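Local coordinates for serpin 2 (PDB 3PZF), which inhibits clip-domain serine proteases, one of them by a covalent complex, and so restrains melanization in mosquito hemolymph, at residues Y224-R236 and Y247-V260. Residues are numbered along the deposited sequence; the frame is centred on the assembly and turned at random.
Sequences YDNSADLGAQILR and YFILPNPDNTVNQV
Gly231 O is gripped by two donors: the backbone Asn252 N at 2.9 Å and the side-chain Asn255 ND2 at 3.1 Å, the latter in the carbonyl plane on a lone pair. The two asparagines are the ends of a type I turn, which is thereby fastened to the mouth of the antiparallel hairpin 232-238/244-251 in the serpin fold. Gly231, with positive phi, forms a G1 bulge with Ala232 opposite Ser227. Asn252 CG lies beside its own backbone N (chi1 -60°), which lets OD1 accept a hydrogen bond from Asn226 ND2 at 3.0 Å, the two amide planes nearly perpendicular; its ND2 donates to a water that in turn donates to Ser227 O. Farther along, paired backbone bonds join Gln233 to Leu250 and Leu235 to Phe248. On the face these four residues share, Leu235 CD2 meets Phe248 CD2 at 4.2 Å, and Phe368 packs on both. The other face carries Ala232 CB against Ile249 CG2 (3.6 Å), then Ile234 and Ile249 side by side. Arg236 lays CB and CG over one Tyr247 ring face, CB 4.1 Å from the centroid in a CH-pi contact; extended from CG to NE toward its salt bridge with Glu381, the chain passes the hydroxyl, CD 3.6 Å from Tyr247 OH.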
loop_
_atom_site.group_PDB
_atom_site.type_symbol
_atom_site.label_atom_id
_atom_site.label_comp_id
_atom_site.label_asym_id
_atom_site.label_seq_id
_atom_site.Cartn_x
_atom_site.Cartn_y
_atom_site.Cartn_z
ATOM N N TYR A 224 -18.141 -5.310 -12.397
ATOM C CA TYR A 224 -17.344 -6.262 -13.147
ATOM C C TYR A 224 -17.205 -5.772 -14.584
ATOM O O TYR A 224 -18.109 -5.112 -15.133
ATOM C CB TYR A 224 -18.055 -7.621 -13.128
ATOM C CG TYR A 224 -17.512 -8.566 -14.159
ATOM C CD1 TYR A 224 -16.371 -9.314 -13.914
ATOM C CD2 TYR A 224 -18.125 -8.680 -15.403
ATOM C CE1 TYR A 224 -15.861 -10.156 -14.871
ATOM C CE2 TYR A 224 -17.624 -9.518 -16.369
ATOM C CZ TYR A 224 -16.503 -10.262 -16.094
ATOM O OH TYR A 224 -16.004 -11.084 -17.072
ATOM N N ASP A 225 -16.080 -6.080 -15.210
ATOM C CA ASP A 225 -15.996 -5.963 -16.666
ATOM C C ASP A 225 -14.874 -6.855 -17.164
ATOM O O ASP A 225 -13.925 -7.111 -16.434
ATOM C CB ASP A 225 -15.751 -4.493 -17.109
ATOM C CG ASP A 225 -15.909 -4.306 -18.632
ATOM O OD1 ASP A 225 -16.824 -4.913 -19.220
ATOM O OD2 ASP A 225 -15.077 -3.609 -19.241
ATOM N N ASN A 226 -14.987 -7.335 -18.395
ATOM C CA ASN A 226 -13.855 -7.952 -19.050
ATOM C C ASN A 226 -13.253 -6.895 -19.934
ATOM O O ASN A 226 -13.830 -6.513 -20.967
ATOM C CB ASN A 226 -14.275 -9.175 -19.867
ATOM C CG ASN A 226 -13.089 -9.993 -20.377
ATOM O OD1 ASN A 226 -13.282 -10.906 -21.193
ATOM N ND2 ASN A 226 -11.891 -9.696 -19.922
ATOM N N SER A 227 -12.131 -6.344 -19.489
ATOM C CA SER A 227 -11.556 -5.189 -20.174
ATOM C C SER A 227 -10.812 -5.582 -21.433
ATOM O O SER A 227 -9.791 -6.255 -21.374
ATOM C CB SER A 227 -10.604 -4.443 -19.246
ATOM O OG SER A 227 -9.899 -3.446 -19.983
ATOM N N ALA A 228 -11.327 -5.151 -22.582
ATOM C CA ALA A 228 -10.648 -5.397 -23.844
ATOM C C ALA A 228 -9.325 -4.630 -23.889
ATOM O O ALA A 228 -8.312 -5.126 -24.395
ATOM C CB ALA A 228 -11.553 -4.979 -25.012
ATOM N N ASP A 229 -9.355 -3.425 -23.334
ATOM C CA ASP A 229 -8.218 -2.514 -23.337
ATOM C C ASP A 229 -7.029 -3.102 -22.560
ATOM O O ASP A 229 -5.902 -3.117 -23.063
ATOM C CB ASP A 229 -8.656 -1.173 -22.733
ATOM C CG ASP A 229 -7.663 -0.053 -22.982
ATOM O OD1 ASP A 229 -7.416 0.257 -24.167
ATOM O OD2 ASP A 229 -7.159 0.542 -21.994
ATOM N N LEU A 230 -7.286 -3.608 -21.352
ATOM C CA LEU A 230 -6.205 -4.129 -20.493
ATOM C C LEU A 230 -5.899 -5.606 -20.744
ATOM O O LEU A 230 -4.850 -6.100 -20.339
ATOM C CB LEU A 230 -6.545 -3.949 -19.008
ATOM C CG LEU A 230 -6.721 -2.515 -18.502
ATOM C CD1 LEU A 230 -6.885 -2.498 -16.980
ATOM C CD2 LEU A 230 -5.559 -1.627 -18.912
ATOM N N GLY A 231 -6.821 -6.320 -21.387
ATOM C CA GLY A 231 -6.678 -7.756 -21.548
ATOM C C GLY A 231 -6.875 -8.499 -20.238
ATOM O O GLY A 231 -6.168 -9.460 -19.949
ATOM N N ALA A 232 -7.862 -8.081 -19.453
ATOM C CA ALA A 232 -8.040 -8.628 -18.109
ATOM C C ALA A 232 -9.452 -8.414 -17.613
ATOM O O ALA A 232 -10.095 -7.417 -17.970
ATOM C CB ALA A 232 -7.064 -7.913 -17.130
ATOM N N GLN A 233 -9.915 -9.316 -16.753
ATOM C CA GLN A 233 -11.176 -9.111 -16.061
ATOM C C GLN A 233 -10.931 -8.277 -14.844
ATOM O O GLN A 233 -9.878 -8.392 -14.196
ATOM C CB GLN A 233 -11.784 -10.448 -15.655
ATOM C CG GLN A 233 -12.385 -11.248 -16.851
ATOM C CD GLN A 233 -12.674 -12.676 -16.424
ATOM O OE1 GLN A 233 -11.744 -13.427 -16.096
ATOM N NE2 GLN A 233 -13.964 -13.046 -16.390
ATOM N N ILE A 234 -11.869 -7.389 -14.543
ATOM C CA ILE A 234 -11.753 -6.625 -13.318
ATOM C C ILE A 234 -12.991 -6.828 -12.465
ATOM O O ILE A 234 -14.104 -6.807 -12.973
ATOM C CB ILE A 234 -11.552 -5.128 -13.640
ATOM C CG1 ILE A 234 -10.351 -4.975 -14.591
ATOM C CG2 ILE A 234 -11.328 -4.373 -12.372
ATOM C CD1 ILE A 234 -10.057 -3.539 -15.016
ATOM N N LEU A 235 -12.793 -6.992 -11.162
ATOM C CA LEU A 235 -13.887 -7.275 -10.220
ATOM C C LEU A 235 -13.755 -6.413 -8.973
ATOM O O LEU A 235 -12.651 -6.205 -8.480
ATOM C CB LEU A 235 -13.836 -8.765 -9.805
ATOM C CG LEU A 235 -14.767 -9.192 -8.666
ATOM C CD1 LEU A 235 -16.232 -9.353 -9.157
ATOM C CD2 LEU A 235 -14.315 -10.529 -8.055
ATOM N N ARG A 236 -14.886 -5.964 -8.435
ATOM C CA ARG A 236 -14.903 -5.189 -7.195
ATOM C C ARG A 236 -15.651 -5.947 -6.108
ATOM O O ARG A 236 -16.827 -6.272 -6.298
ATOM C CB ARG A 236 -15.628 -3.838 -7.452
ATOM C CG ARG A 236 -15.906 -3.022 -6.175
ATOM C CD ARG A 236 -16.774 -1.774 -6.560
ATOM N NE ARG A 236 -17.171 -0.955 -5.420
ATOM C CZ ARG A 236 -18.284 -1.123 -4.724
ATOM N NH1 ARG A 236 -19.130 -2.094 -5.048
ATOM N NH2 ARG A 236 -18.577 -0.286 -3.728
ATOM N N TYR A 247 -10.279 -4.327 -5.336
ATOM C CA TYR A 247 -10.408 -4.624 -6.759
ATOM C C TYR A 247 -9.421 -5.700 -7.166
ATOM O O TYR A 247 -8.320 -5.770 -6.613
ATOM C CB TYR A 247 -10.120 -3.379 -7.585
ATOM C CG TYR A 247 -11.252 -2.379 -7.680
ATOM C CD1 TYR A 247 -11.405 -1.379 -6.718
ATOM C CD2 TYR A 247 -12.166 -2.414 -8.754
ATOM C CE1 TYR A 247 -12.450 -0.434 -6.816
ATOM C CE2 TYR A 247 -13.190 -1.464 -8.854
ATOM C CZ TYR A 247 -13.332 -0.492 -7.885
ATOM O OH TYR A 247 -14.366 0.448 -8.040
ATOM N N PHE A 248 -9.831 -6.567 -8.104
ATOM C CA PHE A 248 -8.978 -7.640 -8.611
ATOM C C PHE A 248 -8.859 -7.454 -10.108
ATOM O O PHE A 248 -9.876 -7.280 -10.778
ATOM C CB PHE A 248 -9.615 -9.021 -8.334
ATOM C CG PHE A 248 -9.852 -9.290 -6.867
ATOM C CD1 PHE A 248 -8.934 -10.021 -6.127
ATOM C CD2 PHE A 248 -10.961 -8.752 -6.214
ATOM C CE1 PHE A 248 -9.133 -10.237 -4.773
ATOM C CE2 PHE A 248 -11.160 -8.973 -4.852
ATOM C CZ PHE A 248 -10.250 -9.732 -4.136
ATOM N N ILE A 249 -7.641 -7.509 -10.634
ATOM C CA ILE A 249 -7.432 -7.481 -12.087
ATOM C C ILE A 249 -6.790 -8.800 -12.490
ATOM O O ILE A 249 -5.640 -9.060 -12.131
ATOM C CB ILE A 249 -6.534 -6.318 -12.509
ATOM C CG1 ILE A 249 -7.192 -4.979 -12.104
ATOM C CG2 ILE A 249 -6.242 -6.373 -14.016
ATOM C CD1 ILE A 249 -6.259 -3.730 -12.289
ATOM N N LEU A 250 -7.555 -9.613 -13.229
ATOM C CA LEU A 250 -7.164 -10.983 -13.569
ATOM C C LEU A 250 -6.905 -11.025 -15.064
ATOM O O LEU A 250 -7.845 -10.939 -15.862
ATOM C CB LEU A 250 -8.292 -11.948 -13.198
ATOM C CG LEU A 250 -8.115 -13.424 -13.628
ATOM C CD1 LEU A 250 -6.973 -14.099 -12.861
ATOM C CD2 LEU A 250 -9.415 -14.178 -13.412
ATOM N N PRO A 251 -5.630 -11.138 -15.461
ATOM C CA PRO A 251 -5.281 -11.152 -16.889
ATOM C C PRO A 251 -6.032 -12.290 -17.596
ATOM O O PRO A 251 -6.160 -13.357 -17.022
ATOM C CB PRO A 251 -3.766 -11.455 -16.880
ATOM C CG PRO A 251 -3.283 -10.905 -15.542
ATOM C CD PRO A 251 -4.434 -11.174 -14.585
ATOM N N ASN A 252 -6.572 -12.040 -18.780
ATOM C CA ASN A 252 -7.142 -13.112 -19.566
ATOM C C ASN A 252 -6.067 -14.169 -19.766
ATOM O O ASN A 252 -4.870 -13.890 -19.628
ATOM C CB ASN A 252 -7.613 -12.575 -20.923
ATOM C CG ASN A 252 -8.684 -11.496 -20.803
ATOM O OD1 ASN A 252 -9.467 -11.432 -19.832
ATOM N ND2 ASN A 252 -8.746 -10.653 -21.818
ATOM N N PRO A 253 -6.480 -15.405 -20.081
ATOM C CA PRO A 253 -5.511 -16.509 -20.120
ATOM C C PRO A 253 -4.396 -16.285 -21.144
ATOM O O PRO A 253 -3.309 -16.838 -21.001
ATOM C CB PRO A 253 -6.371 -17.718 -20.519
ATOM C CG PRO A 253 -7.759 -17.351 -20.131
ATOM C CD PRO A 253 -7.859 -15.858 -20.330
ATOM N N ASP A 254 -4.670 -15.456 -22.140
ATOM C CA ASP A 254 -3.729 -15.157 -23.211
ATOM C C ASP A 254 -2.591 -14.235 -22.757
ATOM O O ASP A 254 -1.618 -14.054 -23.484
ATOM C CB ASP A 254 -4.475 -14.463 -24.361
ATOM C CG ASP A 254 -4.827 -15.408 -25.503
ATOM O OD1 ASP A 254 -4.856 -16.638 -25.282
ATOM O OD2 ASP A 254 -5.083 -14.912 -26.628
ATOM N N ASN A 255 -2.721 -13.658 -21.562
ATOM C CA ASN A 255 -1.837 -12.586 -21.113
ATOM C C ASN A 255 -1.275 -12.874 -19.746
ATOM O O ASN A 255 -1.856 -13.637 -18.991
ATOM C CB ASN A 255 -2.595 -11.264 -21.010
ATOM C CG ASN A 255 -3.189 -10.827 -22.330
ATOM O OD1 ASN A 255 -2.543 -10.905 -23.366
ATOM N ND2 ASN A 255 -4.431 -10.370 -22.296
ATOM N N THR A 256 -0.165 -12.220 -19.419
ATOM C CA THR A 256 0.458 -12.382 -18.110
ATOM C C THR A 256 0.201 -11.139 -17.293
ATOM O O THR A 256 -0.224 -10.115 -17.827
ATOM C CB THR A 256 1.989 -12.527 -18.213
ATOM O OG1 THR A 256 2.521 -11.340 -18.812
ATOM C CG2 THR A 256 2.376 -13.745 -19.048
ATOM N N VAL A 257 0.479 -11.217 -15.996
ATOM C CA VAL A 257 0.406 -10.037 -15.133
ATOM C C VAL A 257 1.324 -8.933 -15.649
ATOM O O VAL A 257 0.957 -7.756 -15.648
ATOM C CB VAL A 257 0.791 -10.406 -13.684
ATOM C CG1 VAL A 257 1.218 -9.162 -12.873
ATOM C CG2 VAL A 257 -0.365 -11.128 -13.010
ATOM N N ASN A 258 2.518 -9.304 -16.104
ATOM C CA ASN A 258 3.450 -8.307 -16.616
ATOM C C ASN A 258 2.882 -7.570 -17.842
ATOM O O ASN A 258 2.992 -6.349 -17.946
ATOM C CB ASN A 258 4.818 -8.950 -16.922
ATOM C CG ASN A 258 5.768 -8.942 -15.704
ATOM O OD1 ASN A 258 6.570 -9.862 -15.523
ATOM N ND2 ASN A 258 5.673 -7.902 -14.871
ATOM N N GLN A 259 2.246 -8.299 -18.758
ATOM C CA GLN A 259 1.650 -7.657 -19.927
ATOM C C GLN A 259 0.515 -6.715 -19.523
ATOM O O GLN A 259 0.417 -5.613 -20.039
ATOM C CB GLN A 259 1.152 -8.718 -20.939
ATOM C CG GLN A 259 2.313 -9.601 -21.476
ATOM C CD GLN A 259 1.860 -10.753 -22.373
ATOM O OE1 GLN A 259 0.843 -11.389 -22.117
ATOM N NE2 GLN A 259 2.625 -11.023 -23.424
ATOM N N VAL A 260 -0.343 -7.150 -18.604
ATOM C CA VAL A 260 -1.435 -6.309 -18.145
ATOM C C VAL A 260 -0.858 -5.064 -17.426
ATOM O O VAL A 260 -1.305 -3.932 -17.634
ATOM C CB VAL A 260 -2.396 -7.113 -17.237
ATOM C CG1 VAL A 260 -3.436 -6.190 -16.599
ATOM C CG2 VAL A 260 -3.072 -8.254 -18.037
HETATM O O HOH W 1 -10.506 -8.801 -22.833
HETATM O O HOH W 2 -9.458 -12.966 -17.259
#